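Fatty acid CoA ligase (Marinactinospora thermotolerans, PDB 6SQ8) belongs to the AMP-binding (ANL) enzyme superfamily and is modelled here with adenosine monophosphate bound. Local coordinates at residues H40-A45 against Q71-H76. Residues are numbered along the deposited sequence; the frame is centred on the assembly and turned at random.
Sequences HALTEA and QAIGCH
I73 reaches across from the end of helix 61-72 and meets the last turn of helix 28-44 with both of its branches, one on L42 and the other on T43. The tighter half is apolar: the terminal methyl CD1 lies 3.7 Å from CB of L42, so the ethyl arm packs against the root of the leucine rather than its branched end. I73 holds CG1 between its backbone N and carbonyl carbon (chi1 74°), and the extended chi2 of 159° carries CD1 out to the neighbouring helix. L42 is buried, and its side chain also touches V70 of helix 61-72 and L124 of strand 122-125.

The looser half lies at T43, which is partly exposed. Its OG1 stands 3.9 Å from CG2 of I73, a van der Waals approach in which the two side chains run alongside one another, pointing opposite ways. R149, whose NE donates to O of I73, also touches T43.

Directly after I73 the helix ends in a Schellman motif, with G74 at positive phi (70°) as its C-prime residue, G74 N bonded to Q71 O at 3.0 Å and C75 N to V70 O. The chain then enters strand 76-79, an outermost strand of the five-stranded parallel sheet, and the contact is helix-end packing within the AMP-binding region of an ANL-superfamily enzyme.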
loop_
_atom_site.group_PDB
_atom_site.type_symbol
_atom_site.label_atom_id
_atom_site.label_comp_id
_atom_site.label_asym_id
_atom_site.label_seq_id
_atom_site.Cartn_x
_atom_site.Cartn_y
_atom_site.Cartn_z
ATOM N N HIS A 40 24.030 1.893 17.015
ATOM C CA HIS A 40 25.123 2.567 17.724
ATOM C C HIS A 40 25.524 3.870 17.000
ATOM O O HIS A 40 25.602 4.930 17.610
ATOM C CB HIS A 40 26.300 1.600 17.900
ATOM C CG HIS A 40 27.422 2.189 18.686
ATOM N ND1 HIS A 40 28.464 2.905 18.104
ATOM C CD2 HIS A 40 27.679 2.142 20.010
ATOM C CE1 HIS A 40 29.309 3.278 19.044
ATOM N NE2 HIS A 40 28.840 2.840 20.219
ATOM N N ALA A 41 25.737 3.798 15.684
ATOM C CA ALA A 41 26.167 4.944 14.902
ATOM C C ALA A 41 25.171 6.112 15.003
ATOM O O ALA A 41 25.576 7.276 15.084
ATOM C CB ALA A 41 26.363 4.524 13.468
ATOM N N LEU A 42 23.867 5.802 14.962
ATOM C CA LEU A 42 22.790 6.824 14.999
ATOM C C LEU A 42 22.709 7.436 16.405
ATOM O O LEU A 42 22.485 8.640 16.546
ATOM C CB LEU A 42 21.448 6.176 14.629
ATOM C CG LEU A 42 21.247 5.788 13.170
ATOM C CD1 LEU A 42 20.128 4.772 13.045
ATOM C CD2 LEU A 42 20.929 7.004 12.330
ATOM N N THR A 43 22.848 6.573 17.425
ATOM C CA THR A 43 22.886 6.974 18.824
ATOM C C THR A 43 24.031 7.975 18.998
ATOM O O THR A 43 23.783 9.110 19.414
ATOM C CB THR A 43 22.995 5.747 19.747
ATOM O OG1 THR A 43 21.667 5.324 20.080
ATOM C CG2 THR A 43 23.784 5.973 21.021
ATOM N N GLU A 44 25.246 7.553 18.609
ATOM C CA GLU A 44 26.486 8.334 18.762
ATOM C C GLU A 44 26.399 9.669 18.026
ATOM O O GLU A 44 27.030 10.610 18.433
ATOM C CB GLU A 44 27.714 7.583 18.240
ATOM C CG GLU A 44 28.152 6.411 19.100
ATOM C CD GLU A 44 28.345 6.656 20.585
ATOM O OE1 GLU A 44 28.179 5.688 21.361
ATOM O OE2 GLU A 44 28.624 7.814 20.952
ATOM N N ALA A 45 25.629 9.744 16.944
ATOM C CA ALA A 45 25.548 10.952 16.128
ATOM C C ALA A 45 24.659 12.014 16.784
ATOM O O ALA A 45 24.468 13.097 16.215
ATOM C CB ALA A 45 25.047 10.603 14.747
ATOM N N GLN A 71 14.024 2.318 14.768
ATOM C CA GLN A 71 12.917 2.007 15.675
ATOM C C GLN A 71 13.469 1.521 17.022
ATOM O O GLN A 71 12.978 1.924 18.068
ATOM C CB GLN A 71 11.961 1.014 15.016
ATOM C CG GLN A 71 11.088 1.669 13.940
ATOM C CD GLN A 71 10.316 0.667 13.119
ATOM O OE1 GLN A 71 10.692 -0.498 13.014
ATOM N NE2 GLN A 71 9.218 1.113 12.535
ATOM N N ALA A 72 14.492 0.667 16.973
ATOM C CA ALA A 72 15.175 0.140 18.157
ATOM C C ALA A 72 15.679 1.278 19.057
ATOM O O ALA A 72 15.547 1.193 20.264
ATOM C CB ALA A 72 16.318 -0.752 17.738
ATOM N N ILE A 73 16.224 2.345 18.461
ATOM C CA ILE A 73 16.804 3.470 19.229
ATOM C C ILE A 73 15.711 4.489 19.587
ATOM O O ILE A 73 16.006 5.663 19.860
ATOM C CB ILE A 73 17.995 4.154 18.521
ATOM C CG1 ILE A 73 17.559 5.020 17.334
ATOM C CG2 ILE A 73 19.070 3.149 18.156
ATOM C CD1 ILE A 73 18.547 6.054 16.953
ATOM N N GLY A 74 14.448 4.052 19.596
ATOM C CA GLY A 74 13.359 4.875 20.099
ATOM C C GLY A 74 13.027 6.062 19.205
ATOM O O GLY A 74 12.355 6.966 19.645
ATOM N N CYS A 75 13.436 6.028 17.932
ATOM C CA CYS A 75 13.033 7.051 16.951
ATOM C C CYS A 75 11.898 6.538 16.052
ATOM O O CYS A 75 11.581 5.349 16.050
ATOM C CB CYS A 75 14.230 7.474 16.111
ATOM S SG CYS A 75 15.425 8.455 17.055
ATOM N N HIS A 76 11.274 7.453 15.302
ATOM C CA HIS A 76 10.256 7.077 14.340
ATOM C C HIS A 76 10.798 7.205 12.911
ATOM O O HIS A 76 11.295 8.252 12.495
ATOM C CB HIS A 76 8.947 7.841 14.581
ATOM C CG HIS A 76 8.975 9.310 14.360
ATOM N ND1 HIS A 76 8.972 10.212 15.412
ATOM C CD2 HIS A 76 8.923 10.043 13.227
ATOM C CE1 HIS A 76 8.945 11.445 14.934
ATOM N NE2 HIS A 76 8.920 11.370 13.594
#